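Mgp-operon protein 3 (PDB 6RJ1) probably serves as an extracellular adhesin subunit that helps Mycoplasma pneumoniae attach to sugar-bearing receptors on host cells. Local coordinates at residues A[237-242]-A[262-267]; A[190-195]-A[201-206]. One frame throughout, in Å; residues are numbered along the deposited sequence.

Contact 1. Residues A[237-242]-A[262-267]; sequences PVYEPL and TTAEND
Tyr239, at the start of the short strand 239-241, comes nearest to Ala264 on the last turns of helix 253-267, their CA atoms 6.5 Å apart. Both side chains leave the backbone toward the other segment, and the meeting is one of an aromatic side chain with a helix surface. The methyl group of Ala264 lies over the CG end of one ring face, with its CB 3.8 Å from Tyr239 CG. That methyl sits 4.2 Å from the ring centroid and 30° off the ring normal, which makes the interaction an off-centre CH-pi contact. Farther along the same face lies the peptide link from Ala264 C to Glu265 N, so the ring lies along the helix backbone as well as on the methyl. Val238 CG2 approaches the opposite face, toward the rim. Tyr239 has CG anti to its carbonyl carbon (chi1 -40°), and this torsion carries the phenol out to Glu265, where Tyr239 OH lies 3.3 Å from Glu265 CG. The glutamate offers its aliphatic stem to the hydroxyl; beyond CG the chain is extended, and its carboxylate plane stands 74° from the ring. Trp256, about two turns earlier on the same helix, touches both Tyr239 and Ala264. Strand 239-241 pairs antiparallel with strand 356-358, whose Tyr356 also touches Ala264, so the helix packs against both strands. Asp267 supplies a polar tie, its OD2 accepting hydrogen bonds from Lys355 N and Tyr356 N. With Tyr239 and Ala264 buried and meeting through CH-pi and apolar contact, dispersion probably dominates between this pair, while the Glu265 carboxylate is probably balanced largely by its salt bridge to Lys261, one turn back on the same helix.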
loop_
_atom_site.group_PDB
_atom_site.type_symbol
_atom_site.label_atom_id
_atom_site.label_comp_id
_atom_site.label_asym_id
_atom_site.label_seq_id
_atom_site.Cartn_x
_atom_site.Cartn_y
_atom_site.Cartn_z
ATOM N N PRO A 237 17.847 -7.154 5.455
ATOM C CA PRO A 237 19.153 -6.511 5.253
ATOM C C PRO A 237 18.971 -5.142 4.599
ATOM O O PRO A 237 17.937 -4.875 3.979
ATOM C CB PRO A 237 19.898 -7.486 4.336
ATOM C CG PRO A 237 18.840 -8.368 3.720
ATOM C CD PRO A 237 17.502 -8.030 4.320
ATOM N N VAL A 238 19.972 -4.265 4.754
ATOM C CA VAL A 238 19.972 -2.927 4.135
ATOM C C VAL A 238 20.226 -3.093 2.626
ATOM O O VAL A 238 19.791 -2.275 1.825
ATOM C CB VAL A 238 20.989 -1.946 4.784
ATOM C CG1 VAL A 238 20.326 -0.989 5.763
ATOM C CG2 VAL A 238 22.200 -2.653 5.395
ATOM N N TYR A 239 20.902 -4.197 2.264
ATOM C CA TYR A 239 21.258 -4.591 0.906
ATOM C C TYR A 239 20.112 -5.315 0.221
ATOM O O TYR A 239 19.351 -6.052 0.862
ATOM C CB TYR A 239 22.517 -5.481 0.907
ATOM C CG TYR A 239 23.564 -5.030 1.898
ATOM C CD1 TYR A 239 24.441 -3.993 1.593
ATOM C CD2 TYR A 239 23.657 -5.616 3.157
ATOM C CE1 TYR A 239 25.382 -3.543 2.520
ATOM C CE2 TYR A 239 24.597 -5.178 4.092
ATOM C CZ TYR A 239 25.462 -4.143 3.766
ATOM O OH TYR A 239 26.390 -3.710 4.683
ATOM N N GLU A 240 19.997 -5.102 -1.094
ATOM C CA GLU A 240 19.000 -5.729 -1.958
ATOM C C GLU A 240 19.620 -6.030 -3.332
ATOM O O GLU A 240 20.442 -5.240 -3.804
ATOM C CB GLU A 240 17.698 -4.910 -2.048
ATOM C CG GLU A 240 17.855 -3.467 -2.508
ATOM C CD GLU A 240 16.573 -2.877 -3.054
ATOM O OE1 GLU A 240 16.019 -3.453 -4.018
ATOM O OE2 GLU A 240 16.118 -1.841 -2.520
ATOM N N PRO A 241 19.283 -7.183 -3.966
ATOM C CA PRO A 241 19.926 -7.526 -5.248
ATOM C C PRO A 241 19.478 -6.715 -6.460
ATOM O O PRO A 241 18.346 -6.229 -6.507
ATOM C CB PRO A 241 19.601 -9.010 -5.414
ATOM C CG PRO A 241 18.327 -9.191 -4.697
ATOM C CD PRO A 241 18.346 -8.246 -3.535
ATOM N N LEU A 242 20.375 -6.603 -7.458
ATOM C CA LEU A 242 20.109 -5.919 -8.723
ATOM C C LEU A 242 19.237 -6.807 -9.602
ATOM O O LEU A 242 18.409 -6.298 -10.360
ATOM C CB LEU A 242 21.419 -5.596 -9.447
ATOM C CG LEU A 242 22.203 -4.419 -8.904
ATOM C CD1 LEU A 242 23.655 -4.561 -9.232
ATOM C CD2 LEU A 242 21.675 -3.100 -9.457
ATOM N N THR A 262 28.334 -10.954 4.286
ATOM C CA THR A 262 29.692 -10.450 4.031
ATOM C C THR A 262 29.929 -10.164 2.548
ATOM O O THR A 262 30.644 -9.215 2.224
ATOM C CB THR A 262 30.775 -11.369 4.634
ATOM O OG1 THR A 262 30.665 -12.679 4.080
ATOM C CG2 THR A 262 30.721 -11.430 6.160
ATOM N N THR A 263 29.306 -10.970 1.655
ATOM C CA THR A 263 29.384 -10.813 0.199
ATOM C C THR A 263 28.778 -9.462 -0.194
ATOM O O THR A 263 29.435 -8.679 -0.881
ATOM C CB THR A 263 28.716 -12.009 -0.508
ATOM O OG1 THR A 263 29.403 -13.206 -0.145
ATOM C CG2 THR A 263 28.704 -11.866 -2.027
ATOM N N ALA A 264 27.545 -9.187 0.286
ATOM C CA ALA A 264 26.811 -7.945 0.044
ATOM C C ALA A 264 27.511 -6.740 0.676
ATOM O O ALA A 264 27.542 -5.675 0.065
ATOM C CB ALA A 264 25.395 -8.065 0.573
ATOM N N GLU A 265 28.085 -6.914 1.885
ATOM C CA GLU A 265 28.809 -5.873 2.625
ATOM C C GLU A 265 30.007 -5.348 1.829
ATOM O O GLU A 265 30.231 -4.135 1.785
ATOM C CB GLU A 265 29.274 -6.398 3.998
ATOM C CG GLU A 265 28.175 -6.459 5.046
ATOM C CD GLU A 265 28.477 -7.217 6.327
ATOM O OE1 GLU A 265 27.678 -7.087 7.283
ATOM O OE2 GLU A 265 29.497 -7.944 6.382
ATOM N N ASN A 266 30.759 -6.263 1.188
ATOM C CA ASN A 266 31.936 -5.936 0.385
ATOM C C ASN A 266 31.560 -5.319 -0.964
ATOM O O ASN A 266 32.222 -4.370 -1.402
ATOM C CB ASN A 266 32.823 -7.174 0.184
ATOM C CG ASN A 266 33.370 -7.789 1.456
ATOM O OD1 ASN A 266 33.707 -7.103 2.434
ATOM N ND2 ASN A 266 33.478 -9.113 1.461
ATOM N N ASP A 267 30.502 -5.860 -1.613
ATOM C CA ASP A 267 30.012 -5.400 -2.916
ATOM C C ASP A 267 29.307 -4.045 -2.851
ATOM O O ASP A 267 29.470 -3.229 -3.762
ATOM C CB ASP A 267 29.089 -6.450 -3.558
ATOM C CG ASP A 267 28.677 -6.133 -4.985
ATOM O OD1 ASP A 267 29.570 -6.082 -5.868
ATOM O OD2 ASP A 267 27.463 -5.948 -5.225
#

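Contact 2. Residues A[190-195]-A[201-206]; sequences VHFGSG and NSQRSQ
Phe192 meets Gln203 with the far edge of its ring: Phe192 CE1 is 3.5 Å from Gln203 CB. The neighbouring ring atom, Phe192 CZ, lies 3.9 Å from that same CB and 4.0 Å from the backbone N of Arg204. Ser199, in the connection between the two segments, also touches the Phe192 side chain. Gln203 C falls in the plane of the ring at its edge, so the phenyl is directed end-on at the backbone between Gln203 and Arg204. The amide of Gln203 is turned 80° from the ring plane, and the chain leading to it is extended beyond CG; its CB makes the close approach. A chi1 of -64° sets the Phe192 ring beside its own backbone N and aims it at Gln203. The pair bridges two short consecutive helices joined by a loop: Phe192 is the last residue of helix 187-192, and Gln203 lies on helix 200-203. Phe192 CA and Gln203 CA are 9.0 Å apart. Gly193 then leaves helical geometry with a positive phi of 79°, turning the chain into the connecting loop. Further out, Ser202 OG is weakly hydrogen-bonded to Ser199 O, while Arg204 NH2 makes a weak hydrogen bond to Asn212 O. Earlier on Phe192's own helix, His191 packs on Leu209, and Val190 touches Val185 and Thr572.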
loop_
_atom_site.group_PDB
_atom_site.type_symbol
_atom_site.label_atom_id
_atom_site.label_comp_id
_atom_site.label_asym_id
_atom_site.label_seq_id
_atom_site.Cartn_x
_atom_site.Cartn_y
_atom_site.Cartn_z
ATOM N N VAL A 190 2.904 -30.508 -10.691
ATOM C CA VAL A 190 2.377 -30.541 -9.324
ATOM C C VAL A 190 1.415 -31.723 -9.101
ATOM O O VAL A 190 1.567 -32.455 -8.121
ATOM C CB VAL A 190 1.744 -29.177 -8.918
ATOM C CG1 VAL A 190 0.918 -29.285 -7.637
ATOM C CG2 VAL A 190 2.808 -28.095 -8.781
ATOM N N HIS A 191 0.464 -31.923 -10.024
ATOM C CA HIS A 191 -0.570 -32.940 -9.879
ATOM C C HIS A 191 -0.268 -34.285 -10.498
ATOM O O HIS A 191 -0.864 -35.276 -10.075
ATOM C CB HIS A 191 -1.906 -32.408 -10.402
ATOM C CG HIS A 191 -2.392 -31.213 -9.641
ATOM N ND1 HIS A 191 -2.344 -29.945 -10.187
ATOM C CD2 HIS A 191 -2.879 -31.132 -8.379
ATOM C CE1 HIS A 191 -2.829 -29.141 -9.259
ATOM N NE2 HIS A 191 -3.166 -29.812 -8.154
ATOM N N PHE A 192 0.634 -34.341 -11.481
ATOM C CA PHE A 192 0.957 -35.598 -12.151
ATOM C C PHE A 192 2.378 -36.107 -11.897
ATOM O O PHE A 192 2.653 -37.279 -12.161
ATOM C CB PHE A 192 0.666 -35.493 -13.658
ATOM C CG PHE A 192 -0.800 -35.284 -13.957
ATOM C CD1 PHE A 192 -1.674 -36.366 -14.029
ATOM C CD2 PHE A 192 -1.314 -34.004 -14.145
ATOM C CE1 PHE A 192 -3.035 -36.170 -14.281
ATOM C CE2 PHE A 192 -2.675 -33.810 -14.397
ATOM C CZ PHE A 192 -3.525 -34.892 -14.472
ATOM N N GLY A 193 3.255 -35.244 -11.391
ATOM C CA GLY A 193 4.644 -35.586 -11.108
ATOM C C GLY A 193 5.506 -35.598 -12.352
ATOM O O GLY A 193 5.010 -35.884 -13.449
ATOM N N SER A 194 6.816 -35.291 -12.186
ATOM C CA SER A 194 7.809 -35.256 -13.270
ATOM C C SER A 194 7.794 -36.544 -14.093
ATOM O O SER A 194 7.879 -37.631 -13.527
ATOM C CB SER A 194 9.209 -34.994 -12.721
ATOM O OG SER A 194 9.292 -33.754 -12.037
ATOM N N GLY A 195 7.613 -36.394 -15.406
ATOM C CA GLY A 195 7.562 -37.494 -16.360
ATOM C C GLY A 195 6.177 -37.999 -16.726
ATOM O O GLY A 195 6.015 -38.639 -17.773
ATOM N N ASN A 201 -4.604 -34.118 -20.155
ATOM C CA ASN A 201 -5.864 -34.111 -20.921
ATOM C C ASN A 201 -6.862 -35.212 -20.552
ATOM O O ASN A 201 -8.069 -34.969 -20.607
ATOM C CB ASN A 201 -5.583 -34.175 -22.423
ATOM C CG ASN A 201 -4.738 -33.039 -22.957
ATOM O OD1 ASN A 201 -5.094 -31.853 -22.850
ATOM N ND2 ASN A 201 -3.600 -33.387 -23.557
ATOM N N SER A 202 -6.377 -36.409 -20.202
ATOM C CA SER A 202 -7.233 -37.548 -19.872
ATOM C C SER A 202 -7.599 -37.676 -18.392
ATOM O O SER A 202 -8.619 -38.299 -18.077
ATOM C CB SER A 202 -6.611 -38.848 -20.373
ATOM O OG SER A 202 -5.267 -38.972 -19.936
ATOM N N GLN A 203 -6.771 -37.122 -17.487
ATOM C CA GLN A 203 -7.000 -37.241 -16.043
ATOM C C GLN A 203 -7.293 -35.926 -15.308
ATOM O O GLN A 203 -7.587 -35.985 -14.116
ATOM C CB GLN A 203 -5.833 -37.966 -15.375
ATOM C CG GLN A 203 -5.985 -39.473 -15.369
ATOM C CD GLN A 203 -4.739 -40.142 -14.853
ATOM O OE1 GLN A 203 -3.982 -40.738 -15.621
ATOM N NE2 GLN A 203 -4.486 -40.057 -13.550
ATOM N N ARG A 204 -7.247 -34.762 -15.998
ATOM C CA ARG A 204 -7.537 -33.448 -15.408
ATOM C C ARG A 204 -8.910 -33.403 -14.729
ATOM O O ARG A 204 -9.040 -32.828 -13.650
ATOM C CB ARG A 204 -7.384 -32.298 -16.432
ATOM C CG ARG A 204 -8.095 -32.494 -17.773
ATOM C CD ARG A 204 -8.505 -31.179 -18.385
ATOM N NE ARG A 204 -8.945 -31.356 -19.767
ATOM C CZ ARG A 204 -8.446 -30.711 -20.815
ATOM N NH1 ARG A 204 -8.911 -30.951 -22.030
ATOM N NH2 ARG A 204 -7.409 -29.903 -20.671
ATOM N N SER A 205 -9.910 -34.054 -15.358
ATOM C CA SER A 205 -11.302 -34.171 -14.933
ATOM C C SER A 205 -11.433 -34.737 -13.507
ATOM O O SER A 205 -12.167 -34.165 -12.687
ATOM C CB SER A 205 -12.069 -35.037 -15.928
ATOM O OG SER A 205 -13.464 -35.024 -15.681
ATOM N N GLN A 206 -10.674 -35.821 -13.207
ATOM C CA GLN A 206 -10.675 -36.478 -11.896
ATOM C C GLN A 206 -9.644 -35.875 -10.909
ATOM O O GLN A 206 -9.328 -36.489 -9.888
ATOM C CB GLN A 206 -10.525 -38.012 -12.035
ATOM C CG GLN A 206 -9.161 -38.489 -12.518
ATOM C CD GLN A 206 -9.267 -39.629 -13.491
ATOM O OE1 GLN A 206 -9.935 -39.539 -14.529
ATOM N NE2 GLN A 206 -8.585 -40.719 -13.186
#

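Contact 2 closes before contact 1 opens, so the two follow one another along the chain without interlocking. Their centres are 42 Å apart and their nearest atoms about 25 Å, with no touch between them. They share no helix or strand: contact 2 joins helices 187-192 and 200-203, whereas contact 1 sets helix 253-267 against the small sheet of strands 239-241 and 356-358. Contact 1 is buried, 26 Å from the centre of the chain, and contact 2 is a surface contact at 38 Å. For this adhesin, the spacing is consistent with two local packing sites, one bridging peripheral helices and the other joining a helix to a two-stranded sheet in a buried contact.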